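Local coordinates for protein pseudoazurin (PDB 1PMY) that binds one copper ion per subunit and probably carries electrons, as a small periplasmic blue copper protein of the plastocyanin/azurin family, at residues G28-F33 with E63-F68; L22-P27 with L89-D94; N41-K46 with A53-T58. All coordinates share one frame; numbering follows the deposited sequence.

Interaction 1. Residues G28-F33 with E63-F68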
ATOM      1  N   GLY A  28       5.261  -7.026  13.459  1.00 13.41           N
ATOM      2  CA  GLY A  28       5.613  -8.460  13.287  1.00 12.46           C
ATOM      3  C   GLY A  28       4.740  -9.076  12.186  1.00 11.90           C
ATOM      4  O   GLY A  28       5.193 -10.085  11.635  1.00 12.48           O
ATOM      5  N   ASP A  29       3.558  -8.472  11.854  1.00 11.30           N
ATOM      6  CA  ASP A  29       2.693  -9.004  10.816  1.00 10.83           C
ATOM      7  C   ASP A  29       3.399  -8.912   9.434  1.00 10.85           C
ATOM      8  O   ASP A  29       4.261  -8.028   9.203  1.00 10.41           O
ATOM      9  CB  ASP A  29       1.287  -8.569  10.740  1.00 10.58           C
ATOM     10  CG  ASP A  29       0.408  -8.784  11.950  1.00 10.56           C
ATOM     11  OD1 ASP A  29       0.679  -9.807  12.700  1.00 11.32           O
ATOM     12  OD2 ASP A  29      -0.536  -8.087  12.204  1.00 10.83           O
ATOM     13  N   SER A  30       2.958  -9.716   8.526  1.00 10.62           N
ATOM     14  CA  SER A  30       3.409  -9.673   7.139  1.00 11.25           C
ATOM     15  C   SER A  30       2.177  -9.595   6.233  1.00 10.99           C
ATOM     16  O   SER A  30       0.990  -9.918   6.549  1.00 11.67           O
ATOM     17  CB  SER A  30       4.397 -10.777   6.833  1.00 11.81           C
ATOM     18  OG  SER A  30       3.687 -12.014   6.884  1.00 12.64           O
ATOM     19  N   ILE A  31       2.430  -9.108   4.995  1.00 10.58           N
ATOM     20  CA  ILE A  31       1.385  -9.191   3.952  1.00  9.83           C
ATOM     21  C   ILE A  31       1.981 -10.115   2.868  1.00 11.10           C
ATOM     22  O   ILE A  31       3.131  -9.939   2.542  1.00 10.91           O
ATOM     23  CB  ILE A  31       1.036  -7.782   3.310  1.00  9.42           C
ATOM     24  CG1 ILE A  31       0.320  -6.897   4.349  1.00  8.55           C
ATOM     25  CG2 ILE A  31       0.199  -7.903   2.010  1.00  8.36           C
ATOM     26  CD1 ILE A  31       0.197  -5.356   3.937  1.00  7.38           C
ATOM     27  N   LYS A  32       1.115 -10.971   2.357  1.00 11.06           N
ATOM     28  CA  LYS A  32       1.522 -11.710   1.130  1.00 12.26           C
ATOM     29  C   LYS A  32       0.669 -11.071   0.003  1.00 12.41           C
ATOM     30  O   LYS A  32      -0.608 -11.102  -0.030  1.00 12.81           O
ATOM     31  CB  LYS A  32       1.152 -13.184   1.291  1.00 13.49           C
ATOM     32  CG  LYS A  32       1.656 -14.046   0.119  1.00 16.55           C
ATOM     33  CD  LYS A  32       1.253 -15.542   0.393  1.00 18.05           C
ATOM     34  CE  LYS A  32       2.440 -16.301   0.990  1.00 19.82           C
ATOM     35  NZ  LYS A  32       3.436 -16.670  -0.092  1.00 20.49           N
ATOM     36  N   PHE A  33       1.318 -10.506  -0.978  1.00 11.10           N
ATOM     37  CA  PHE A  33       0.664  -9.855  -2.139  1.00 11.71           C
ATOM     38  C   PHE A  33       0.585 -10.991  -3.214  1.00 12.54           C
ATOM     39  O   PHE A  33       1.628 -11.557  -3.451  1.00 12.74           O
ATOM     40  CB  PHE A  33       1.582  -8.736  -2.716  1.00 10.70           C
ATOM     41  CG  PHE A  33       1.560  -7.533  -1.776  1.00 10.35           C
ATOM     42  CD1 PHE A  33       0.585  -6.606  -1.876  1.00 10.38           C
ATOM     43  CD2 PHE A  33       2.607  -7.455  -0.795  1.00 10.24           C
ATOM     44  CE1 PHE A  33       0.547  -5.526  -1.003  1.00 10.82           C
ATOM     45  CE2 PHE A  33       2.658  -6.315   0.003  1.00 11.04           C
ATOM     46  CZ  PHE A  33       1.604  -5.381  -0.064  1.00 10.86           C
ATOM     47  N   GLU A  63       4.544 -13.498  -6.536  1.00 13.02           N
ATOM     48  CA  GLU A  63       3.944 -13.346  -5.157  1.00 13.57           C
ATOM     49  C   GLU A  63       5.105 -12.690  -4.363  1.00 13.40           C
ATOM     50  O   GLU A  63       6.317 -12.937  -4.729  1.00 13.24           O
ATOM     51  CB  GLU A  63       3.910 -14.694  -4.469  1.00 15.04           C
ATOM     52  CG  GLU A  63       3.226 -15.858  -5.027  1.00 18.37           C
ATOM     53  CD  GLU A  63       2.510 -16.767  -4.015  1.00 19.71           C
ATOM     54  OE1 GLU A  63       2.979 -16.845  -2.862  1.00 20.41           O
ATOM     55  OE2 GLU A  63       1.502 -17.316  -4.425  1.00 21.06           O
ATOM     56  N   ALA A  64       4.783 -11.952  -3.343  1.00 12.61           N
ATOM     57  CA  ALA A  64       5.845 -11.309  -2.562  1.00 12.49           C
ATOM     58  C   ALA A  64       5.349 -11.177  -1.130  1.00 12.62           C
ATOM     59  O   ALA A  64       4.131 -11.070  -0.943  1.00 13.86           O
ATOM     60  CB  ALA A  64       6.077  -9.854  -3.100  1.00 12.51           C
ATOM     61  N   VAL A  65       6.247 -11.271  -0.235  1.00 12.85           N
ATOM     62  CA  VAL A  65       5.936 -11.093   1.172  1.00 12.73           C
ATOM     63  C   VAL A  65       6.763  -9.913   1.705  1.00 12.59           C
ATOM     64  O   VAL A  65       7.960  -9.709   1.462  1.00 13.50           O
ATOM     65  CB  VAL A  65       6.187 -12.409   1.956  1.00 13.37           C
ATOM     66  CG1 VAL A  65       6.057 -12.028   3.464  1.00 13.63           C
ATOM     67  CG2 VAL A  65       5.212 -13.471   1.519  1.00 13.93           C
ATOM     68  N   VAL A  66       6.013  -9.093   2.505  1.00 12.13           N
ATOM     69  CA  VAL A  66       6.657  -7.954   3.175  1.00 12.16           C
ATOM     70  C   VAL A  66       6.347  -8.064   4.671  1.00 12.38           C
ATOM     71  O   VAL A  66       5.170  -8.082   5.071  1.00 13.16           O
ATOM     72  CB  VAL A  66       6.140  -6.597   2.598  1.00 12.29           C
ATOM     73  CG1 VAL A  66       6.859  -5.383   3.285  1.00 12.76           C
ATOM     74  CG2 VAL A  66       6.395  -6.582   1.088  1.00 13.17           C
ATOM     75  N   LYS A  67       7.417  -8.150   5.458  1.00 12.68           N
ATOM     76  CA  LYS A  67       7.247  -8.209   6.922  1.00 13.82           C
ATOM     77  C   LYS A  67       7.355  -6.747   7.424  1.00 13.91           C
ATOM     78  O   LYS A  67       8.145  -5.911   6.820  1.00 14.17           O
ATOM     79  CB  LYS A  67       8.194  -9.188   7.578  1.00 14.39           C
ATOM     80  CG  LYS A  67       7.858  -9.520   9.037  1.00 14.92           C
ATOM     81  CD  LYS A  67       8.824 -10.560   9.537  1.00 15.49           C
ATOM     82  CE  LYS A  67       8.706 -11.204  10.875  1.00 15.93           C
ATOM     83  NZ  LYS A  67       7.338 -11.740  11.044  1.00 16.42           N
ATOM     84  N   PHE A  68       6.565  -6.430   8.432  1.00 13.82           N
ATOM     85  CA  PHE A  68       6.492  -5.084   8.964  1.00 14.26           C
ATOM     86  C   PHE A  68       6.919  -5.052  10.427  1.00 15.97           C
ATOM     87  O   PHE A  68       6.246  -5.682  11.272  1.00 17.11           O
ATOM     88  CB  PHE A  68       5.102  -4.492   8.837  1.00 13.46           C
ATOM     89  CG  PHE A  68       4.646  -4.276   7.450  1.00 12.93           C
ATOM     90  CD1 PHE A  68       4.065  -5.268   6.662  1.00 12.66           C
ATOM     91  CD2 PHE A  68       4.757  -2.977   6.916  1.00 13.17           C
ATOM     92  CE1 PHE A  68       3.644  -5.002   5.359  1.00 12.57           C
ATOM     93  CE2 PHE A  68       4.367  -2.687   5.619  1.00 12.94           C
ATOM     94  CZ  PHE A  68       3.810  -3.678   4.829  1.00 12.62           C
TER
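Lys32 NZ donates to Glu63 OE1 at 2.8 Å and forms a salt bridge, meeting the oxygen head-on. The lysine chain starts with CG anti to the backbone N (chi1 -175°) and bends further out. On the way, Lys32 CG lies 3.9 Å from Val65 CG2. An alanine in place of Lys32 would probably leave the Glu63 carboxylate without this positive mate and open a gap beside Val65 CG2. Lys67 uses its charge differently: NZ bonds the backbone oxygen Gly28 O at 2.8 Å, in the carbonyl plane. Strands 30-33 and 64-67 run antiparallel, and 64-67 is an edge strand of its sheet in the cupredoxin beta sandwich. Ile31 and Val66 are a hydrogen-bonded pair, with Ile31 N to Val66 O at 2.9 Å and Val66 N to Ile31 O returning the bond. Phe33 and Ala64 are the next such pair. There the return bond, Ala64 N to Phe33 O, is the longer one at 3.2 Å. Beyond the strands, Gly28 N donates to Phe68 O at 2.7 Å, and Phe68 N donates to Asp29 O. The backbones of Ser30 and Lys32 find their bonds on the other flank, with Asp1, Val3 and Val5. The Asp29 carboxylate is also satisfied: OD1 takes Asp1 N and OD2 takes Lys26 N. On the face carrying Ile31, Phe33 and Val66, the contacts are apolar. Ile31 CD1 reaches Phe68 CE1 at 3.7 Å, while Ile31 CG2 sits over the centre of the Phe33 ring. At its edge Phe33 CE2 lies 3.9 Å from Val66 CG2.

Interaction 2. Residues L22-P27 with L89-D94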
ATOM      1  N   LEU A  22      -6.758  -1.064   2.031  1.00 11.61           N
ATOM      2  CA  LEU A  22      -6.446  -0.612   3.391  1.00 11.31           C
ATOM      3  C   LEU A  22      -6.288  -1.834   4.324  1.00 11.55           C
ATOM      4  O   LEU A  22      -7.197  -2.664   4.407  1.00 11.50           O
ATOM      5  CB  LEU A  22      -7.455   0.463   3.825  1.00 11.57           C
ATOM      6  CG  LEU A  22      -7.291   0.820   5.329  1.00 12.35           C
ATOM      7  CD1 LEU A  22      -6.028   1.551   5.590  1.00 12.62           C
ATOM      8  CD2 LEU A  22      -8.532   1.543   5.784  1.00 12.48           C
ATOM      9  N   VAL A  23      -5.100  -1.951   4.862  1.00 11.34           N
ATOM     10  CA  VAL A  23      -4.693  -3.028   5.737  1.00 12.28           C
ATOM     11  C   VAL A  23      -4.256  -2.533   7.116  1.00 12.98           C
ATOM     12  O   VAL A  23      -3.294  -1.744   7.202  1.00 12.85           O
ATOM     13  CB  VAL A  23      -3.505  -3.855   5.083  1.00 12.23           C
ATOM     14  CG1 VAL A  23      -3.257  -5.085   5.978  1.00 12.80           C
ATOM     15  CG2 VAL A  23      -3.925  -4.379   3.691  1.00 13.45           C
ATOM     16  N   ARG A  24      -4.838  -3.099   8.154  1.00 14.07           N
ATOM     17  CA  ARG A  24      -4.460  -2.792   9.567  1.00 14.39           C
ATOM     18  C   ARG A  24      -3.628  -3.935  10.108  1.00 14.09           C
ATOM     19  O   ARG A  24      -4.166  -5.063  10.039  1.00 14.54           O
ATOM     20  CB  ARG A  24      -5.659  -2.419  10.391  1.00 16.32           C
ATOM     21  CG  ARG A  24      -6.469  -1.238   9.854  1.00 18.81           C
ATOM     22  CD  ARG A  24      -7.715  -0.987  10.673  1.00 21.64           C
ATOM     23  NE  ARG A  24      -8.803  -0.394   9.826  1.00 23.48           N
ATOM     24  CZ  ARG A  24      -9.098   0.901   9.843  1.00 24.49           C
ATOM     25  NH1 ARG A  24      -8.489   1.744  10.675  1.00 24.48           N
ATOM     26  NH2 ARG A  24     -10.007   1.413   8.991  1.00 25.25           N
ATOM     27  N   LEU A  25      -2.427  -3.775  10.551  1.00 13.17           N
ATOM     28  CA  LEU A  25      -1.525  -4.835  11.015  1.00 13.48           C
ATOM     29  C   LEU A  25      -0.951  -4.430  12.381  1.00 14.17           C
ATOM     30  O   LEU A  25      -0.946  -3.279  12.747  1.00 13.30           O
ATOM     31  CB  LEU A  25      -0.270  -4.843  10.077  1.00 13.77           C
ATOM     32  CG  LEU A  25      -0.488  -5.269   8.627  1.00 13.95           C
ATOM     33  CD1 LEU A  25       0.867  -5.422   7.932  1.00 13.52           C
ATOM     34  CD2 LEU A  25      -1.187  -6.603   8.569  1.00 14.51           C
ATOM     35  N   LYS A  26      -0.359  -5.443  12.992  1.00 13.18           N
ATOM     36  CA  LYS A  26       0.371  -5.305  14.242  1.00 14.57           C
ATOM     37  C   LYS A  26       1.839  -5.484  13.861  1.00 14.22           C
ATOM     38  O   LYS A  26       2.088  -6.089  12.809  1.00 13.81           O
ATOM     39  CB  LYS A  26       0.047  -6.442  15.236  1.00 16.05           C
ATOM     40  CG  LYS A  26      -1.421  -6.280  15.723  1.00 18.45           C
ATOM     41  CD  LYS A  26      -1.422  -6.390  17.248  1.00 20.80           C
ATOM     42  CE  LYS A  26      -0.599  -5.248  17.928  1.00 21.81           C
ATOM     43  NZ  LYS A  26      -0.209  -5.793  19.293  1.00 22.36           N
ATOM     44  N   PRO A  27       2.710  -4.930  14.681  1.00 13.99           N
ATOM     45  CA  PRO A  27       4.154  -5.083  14.419  1.00 14.42           C
ATOM     46  C   PRO A  27       4.446  -6.594  14.410  1.00 13.58           C
ATOM     47  O   PRO A  27       3.954  -7.364  15.264  1.00 13.69           O
ATOM     48  CB  PRO A  27       4.804  -4.322  15.577  1.00 14.98           C
ATOM     49  CG  PRO A  27       3.752  -3.703  16.376  1.00 14.50           C
ATOM     50  CD  PRO A  27       2.427  -4.238  15.941  1.00 14.24           C
ATOM     51  N   LEU A  89      -2.713   1.367   1.290  1.00 11.12           N
ATOM     52  CA  LEU A  89      -2.246   2.001   2.561  1.00 11.48           C
ATOM     53  C   LEU A  89      -2.205   0.925   3.657  1.00 10.55           C
ATOM     54  O   LEU A  89      -3.224   0.175   3.801  1.00 10.09           O
ATOM     55  CB  LEU A  89      -3.198   3.162   2.795  1.00 12.85           C
ATOM     56  CG  LEU A  89      -2.910   4.080   3.933  1.00 14.40           C
ATOM     57  CD1 LEU A  89      -1.696   4.944   3.541  1.00 14.53           C
ATOM     58  CD2 LEU A  89      -4.139   5.035   4.057  1.00 14.29           C
ATOM     59  N   VAL A  90      -1.096   0.879   4.320  1.00 10.33           N
ATOM     60  CA  VAL A  90      -0.782  -0.061   5.407  1.00 10.02           C
ATOM     61  C   VAL A  90      -0.584   0.688   6.713  1.00  9.64           C
ATOM     62  O   VAL A  90       0.297   1.564   6.753  1.00  8.48           O
ATOM     63  CB  VAL A  90       0.412  -1.010   5.083  1.00 10.09           C
ATOM     64  CG1 VAL A  90       0.703  -1.978   6.197  1.00  9.54           C
ATOM     65  CG2 VAL A  90       0.121  -1.683   3.735  1.00  9.54           C
ATOM     66  N   VAL A  91      -1.340   0.297   7.734  1.00  9.53           N
ATOM     67  CA  VAL A  91      -1.196   0.935   9.072  1.00 10.75           C
ATOM     68  C   VAL A  91      -0.738  -0.171  10.006  1.00 10.32           C
ATOM     69  O   VAL A  91      -1.284  -1.244  10.096  1.00 10.96           O
ATOM     70  CB  VAL A  91      -2.342   1.769   9.553  1.00 11.64           C
ATOM     71  CG1 VAL A  91      -2.720   2.795   8.380  1.00 12.75           C
ATOM     72  CG2 VAL A  91      -3.676   1.055   9.672  1.00 13.09           C
ATOM     73  N   VAL A  92       0.400   0.130  10.653  1.00  9.94           N
ATOM     74  CA  VAL A  92       1.051  -0.828  11.531  1.00  9.89           C
ATOM     75  C   VAL A  92       0.992  -0.302  12.965  1.00 10.50           C
ATOM     76  O   VAL A  92       1.656   0.742  13.201  1.00  9.46           O
ATOM     77  CB  VAL A  92       2.512  -1.107  11.083  1.00  9.72           C
ATOM     78  CG1 VAL A  92       3.217  -2.140  11.999  1.00  8.70           C
ATOM     79  CG2 VAL A  92       2.553  -1.610   9.654  1.00  9.20           C
ATOM     80  N   GLY A  93       0.474  -1.087  13.881  1.00 11.09           N
ATOM     81  CA  GLY A  93       0.520  -0.623  15.314  1.00 10.57           C
ATOM     82  C   GLY A  93      -0.263   0.670  15.462  1.00 10.51           C
ATOM     83  O   GLY A  93      -1.155   0.946  14.694  1.00 10.25           O
ATOM     84  N   ASP A  94       0.105   1.390  16.516  1.00 10.39           N
ATOM     85  CA  ASP A  94      -0.609   2.594  16.959  1.00 11.44           C
ATOM     86  C   ASP A  94       0.139   3.911  16.705  1.00 11.17           C
ATOM     87  O   ASP A  94      -0.603   4.937  16.701  1.00 11.29           O
ATOM     88  CB  ASP A  94      -0.921   2.504  18.494  1.00 12.08           C
ATOM     89  CG  ASP A  94      -1.834   1.326  18.836  1.00 12.33           C
ATOM     90  OD1 ASP A  94      -2.346   0.694  17.912  1.00 13.23           O
ATOM     91  OD2 ASP A  94      -1.957   1.117  20.059  1.00 12.68           O
TER
HETATM   92  O   HOH W   1      -2.893  -0.987  13.359  1.00 26.30           O
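Leu25 CD1 packs against Val90 CG1 at 3.9 Å, on the inner face of two parallel strands of the cupredoxin beta sandwich. Strands 22-25 and 89-92 run side by side, 15° apart. Their backbones are joined by Val23 N to Leu89 O, Val91 N to Val23 O, Leu25 N to Val91 O and Gly93 N to Leu25 O. The second of these is nearly straight, with 175° at the hydrogen. Val23, Leu25, Val90 and Val92 are all buried, and Ile31, Phe68, Tyr74 and Phe76 close round them. Chi1 of -67° puts Leu25 CG beside the backbone N, and from there the CD1 branch meets Val90 CG1.

On the other face Leu89 and Val91 are buried too, and the solvent side begins at Leu22 and Arg24. Leu22 CD1 and Leu89 CD2 are 4.2 Å apart. Arg24 lies alongside Val91 and still packs closely, its CG 3.6 Å from Val91 CG2. The guanidinium then leads away from the pair, and NH2 bonds Gln121 O. Ile122 lies over this face, touching Leu22, Arg24 and Val91.

The loose part is at the strand ends. Val92 CG1 touches Pro27 N at 3.9 Å, and Pro27 CD lies 4.1 Å from Gly93 CA. Gly93 O also takes Arg96 NH1. One water spans this end, donating to Leu25 O at 3.1 Å and to Gly93 O at 2.9 Å.

Interaction 3. Residues N41-K46 with A53-T58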
ATOM      1  N   ASN A  41       3.034  -5.099  -9.361  1.00  8.74           N
ATOM      2  CA  ASN A  41       4.108  -5.243  -8.325  1.00  9.24           C
ATOM      3  C   ASN A  41       3.645  -4.366  -7.132  1.00  8.51           C
ATOM      4  O   ASN A  41       2.602  -3.710  -7.188  1.00  8.68           O
ATOM      5  CB  ASN A  41       5.515  -5.039  -8.725  1.00  9.54           C
ATOM      6  CG  ASN A  41       5.915  -3.562  -8.915  1.00  9.35           C
ATOM      7  OD1 ASN A  41       4.948  -2.758  -9.015  1.00  9.49           O
ATOM      8  ND2 ASN A  41       7.203  -3.375  -8.692  1.00 10.40           N
ATOM      9  N   VAL A  42       4.592  -4.255  -6.212  1.00  9.28           N
ATOM     10  CA  VAL A  42       4.437  -3.414  -5.023  1.00  9.23           C
ATOM     11  C   VAL A  42       5.772  -2.640  -4.816  1.00  9.21           C
ATOM     12  O   VAL A  42       6.902  -3.190  -4.894  1.00  9.30           O
ATOM     13  CB  VAL A  42       4.185  -4.345  -3.770  1.00  9.88           C
ATOM     14  CG1 VAL A  42       3.841  -3.386  -2.596  1.00 10.73           C
ATOM     15  CG2 VAL A  42       2.878  -5.162  -4.005  1.00 10.38           C
ATOM     16  N   GLU A  43       5.579  -1.353  -4.606  1.00  8.58           N
ATOM     17  CA  GLU A  43       6.800  -0.506  -4.387  1.00  7.52           C
ATOM     18  C   GLU A  43       6.435   0.590  -3.432  1.00  7.18           C
ATOM     19  O   GLU A  43       5.309   1.189  -3.476  1.00  7.20           O
ATOM     20  CB  GLU A  43       7.371   0.066  -5.690  1.00  7.41           C
ATOM     21  CG  GLU A  43       8.589   0.974  -5.538  1.00  7.73           C
ATOM     22  CD  GLU A  43       9.282   1.413  -6.796  1.00  8.69           C
ATOM     23  OE1 GLU A  43       8.838   0.943  -7.834  1.00  9.94           O
ATOM     24  OE2 GLU A  43      10.273   2.146  -6.761  1.00  9.91           O
ATOM     25  N   THR A  44       7.394   0.868  -2.575  1.00  6.88           N
ATOM     26  CA  THR A  44       7.177   1.994  -1.597  1.00  6.86           C
ATOM     27  C   THR A  44       6.896   3.309  -2.408  1.00  5.46           C
ATOM     28  O   THR A  44       7.537   3.502  -3.479  1.00  7.49           O
ATOM     29  CB  THR A  44       8.578   2.210  -0.879  1.00  7.43           C
ATOM     30  OG1 THR A  44       8.848   0.980  -0.150  1.00  8.56           O
ATOM     31  CG2 THR A  44       8.666   3.460   0.026  1.00  7.94           C
ATOM     32  N   ILE A  45       6.037   4.138  -1.869  1.00  5.45           N
ATOM     33  CA  ILE A  45       5.918   5.507  -2.433  1.00  5.74           C
ATOM     34  C   ILE A  45       6.799   6.382  -1.460  1.00  6.10           C
ATOM     35  O   ILE A  45       6.571   6.442  -0.234  1.00  6.25           O
ATOM     36  CB  ILE A  45       4.473   6.026  -2.360  1.00  6.16           C
ATOM     37  CG1 ILE A  45       3.747   5.315  -3.543  1.00  6.51           C
ATOM     38  CG2 ILE A  45       4.494   7.618  -2.730  1.00  3.72           C
ATOM     39  CD1 ILE A  45       2.222   5.230  -3.256  1.00  6.75           C
ATOM     40  N   LYS A  46       7.907   6.907  -1.980  1.00  8.45           N
ATOM     41  CA  LYS A  46       8.814   7.714  -1.106  1.00 10.64           C
ATOM     42  C   LYS A  46       8.050   8.809  -0.420  1.00  9.68           C
ATOM     43  O   LYS A  46       7.176   9.502  -1.004  1.00 10.17           O
ATOM     44  CB  LYS A  46       9.886   8.282  -2.082  1.00 13.15           C
ATOM     45  CG  LYS A  46      10.936   8.910  -1.212  1.00 15.01           C
ATOM     46  CD  LYS A  46      12.309   9.193  -1.717  1.00 16.95           C
ATOM     47  CE  LYS A  46      12.990  10.412  -1.121  1.00 18.12           C
ATOM     48  NZ  LYS A  46      12.267  11.662  -1.588  1.00 19.20           N
ATOM     49  N   ALA A  53      12.142   2.230   7.960  1.00 17.82           N
ATOM     50  CA  ALA A  53      11.564   1.119   7.175  1.00 17.14           C
ATOM     51  C   ALA A  53      12.403   0.906   5.901  1.00 17.47           C
ATOM     52  O   ALA A  53      12.921   1.869   5.257  1.00 17.00           O
ATOM     53  CB  ALA A  53      10.114   1.390   6.908  1.00 17.13           C
ATOM     54  N   ASP A  54      12.581  -0.345   5.519  1.00 17.37           N
ATOM     55  CA  ASP A  54      13.339  -0.702   4.284  1.00 17.66           C
ATOM     56  C   ASP A  54      12.431  -0.374   3.052  1.00 16.87           C
ATOM     57  O   ASP A  54      11.228  -0.529   3.107  1.00 16.98           O
ATOM     58  CB  ASP A  54      13.549  -2.207   4.228  1.00 19.05           C
ATOM     59  CG  ASP A  54      14.230  -2.908   5.398  1.00 20.28           C
ATOM     60  OD1 ASP A  54      15.279  -2.472   5.812  1.00 20.83           O
ATOM     61  OD2 ASP A  54      13.653  -3.988   5.767  1.00 21.60           O
ATOM     62  N   TYR A  55      13.113  -0.016   1.972  1.00 16.08           N
ATOM     63  CA  TYR A  55      12.379   0.341   0.714  1.00 15.52           C
ATOM     64  C   TYR A  55      12.016  -1.022   0.084  1.00 15.11           C
ATOM     65  O   TYR A  55      12.862  -1.931   0.089  1.00 15.18           O
ATOM     66  CB  TYR A  55      13.415   1.089  -0.195  1.00 15.74           C
ATOM     67  CG  TYR A  55      12.743   1.720  -1.408  1.00 15.42           C
ATOM     68  CD1 TYR A  55      12.133   2.966  -1.308  1.00 15.19           C
ATOM     69  CD2 TYR A  55      12.639   1.005  -2.610  1.00 15.44           C
ATOM     70  CE1 TYR A  55      11.516   3.527  -2.435  1.00 14.96           C
ATOM     71  CE2 TYR A  55      12.019   1.564  -3.739  1.00 15.09           C
ATOM     72  CZ  TYR A  55      11.410   2.804  -3.619  1.00 14.86           C
ATOM     73  OH  TYR A  55      10.768   3.415  -4.673  1.00 13.64           O
ATOM     74  N   VAL A  56      10.776  -1.083  -0.374  1.00 14.06           N
ATOM     75  CA  VAL A  56      10.256  -2.312  -1.007  1.00 13.06           C
ATOM     76  C   VAL A  56      10.081  -2.065  -2.509  1.00 12.50           C
ATOM     77  O   VAL A  56       9.557  -0.988  -2.880  1.00 10.97           O
ATOM     78  CB  VAL A  56       8.863  -2.623  -0.361  1.00 13.71           C
ATOM     79  CG1 VAL A  56       8.139  -3.789  -1.040  1.00 14.14           C
ATOM     80  CG2 VAL A  56       9.001  -2.785   1.135  1.00 14.20           C
ATOM     81  N   LYS A  57      10.539  -3.029  -3.284  1.00 11.75           N
ATOM     82  CA  LYS A  57      10.386  -2.983  -4.723  1.00 12.19           C
ATOM     83  C   LYS A  57      10.436  -4.471  -5.182  1.00 11.49           C
ATOM     84  O   LYS A  57      11.457  -5.067  -5.335  1.00 11.65           O
ATOM     85  CB  LYS A  57      11.445  -2.220  -5.516  1.00 13.43           C
ATOM     86  CG  LYS A  57      10.869  -2.021  -6.906  1.00 14.73           C
ATOM     87  CD  LYS A  57      11.640  -2.041  -8.100  1.00 17.63           C
ATOM     88  CE  LYS A  57      12.939  -1.397  -8.342  1.00 18.60           C
ATOM     89  NZ  LYS A  57      13.865  -2.387  -9.062  1.00 20.07           N
ATOM     90  N   THR A  58       9.229  -4.965  -5.461  1.00 10.25           N
ATOM     91  CA  THR A  58       9.034  -6.347  -5.844  1.00  8.77           C
ATOM     92  C   THR A  58       9.079  -6.519  -7.358  1.00  7.80           C
ATOM     93  O   THR A  58       8.970  -5.561  -8.075  1.00  8.30           O
ATOM     94  CB  THR A  58       7.762  -7.020  -5.154  1.00  8.70           C
ATOM     95  OG1 THR A  58       6.518  -6.430  -5.672  1.00  8.73           O
ATOM     96  CG2 THR A  58       7.853  -6.745  -3.615  1.00  8.71           C
TER
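Asn41 reaches Thr58 through its amide: ND2 donates to Thr58 O at 2.9 Å and 165°, with the oxygen in the amide plane. OD1 faces another partner, Ala79 N, so both ends of the amide are held and its rotation is fixed. Val42 N donates to Thr58 OG1 at 3.0 Å, and Thr58 N returns a bond to Val42 O. A hydroxyl thus stands in for the carbonyl of a regular strand pair.

Glu43 lies in the single backbone bridge, opposite Lys57. Its CG is anti to the backbone N (chi1 178°), and the extended chain beyond brings OE2 to the edge of the Tyr55 ring, where Tyr55 OH donates to it at a very short 2.5 Å. Carboxylate and ring are turned 80° apart. Alongside, Glu43 OE1 rests 3.7 Å from Lys57 CG, while the lysine end leads away.

Thr44 repeats the hydroxyl substitution. Thr44 N donates to Val56 O at 2.9 Å, and Thr44 OG1 accepts Val56 N at 2.8 Å. Thr44 CB lies over one face of the Tyr55 ring, 3.9 Å from the ring centroid and offset toward the rim, a CH-pi contact.

Asn41 follows the copper ligand His40, and Ala79 follows the ligand Cys78. An asparagine next to the first histidine ligand, bonded into the loop of the cysteine ligand, is characteristic of the cupredoxin copper site.

From the N terminus, the chain passes through 22-27 and straight into 28-33, so interactions 2 and 1 open one after the other. Segment 41-46 opens next. Interaction 3 closes first, a short loop back from 53-58. Interaction 1 closes at 63-68, around it. Interaction 2 closes last, at 89-94, around both. The three loops nest and none cross. Interaction 1 touches both others: Phe68 packs on Leu25, Val90 and Val92, and Phe33 packs on Val42. Interactions 2 and 3 do not touch. Interaction 1 ties edge strand 64-67 to 30-34, interaction 2 pairs 17-25 with 87-92 within the sheet, and interaction 3 holds loop 53-58 to the segment beside the copper.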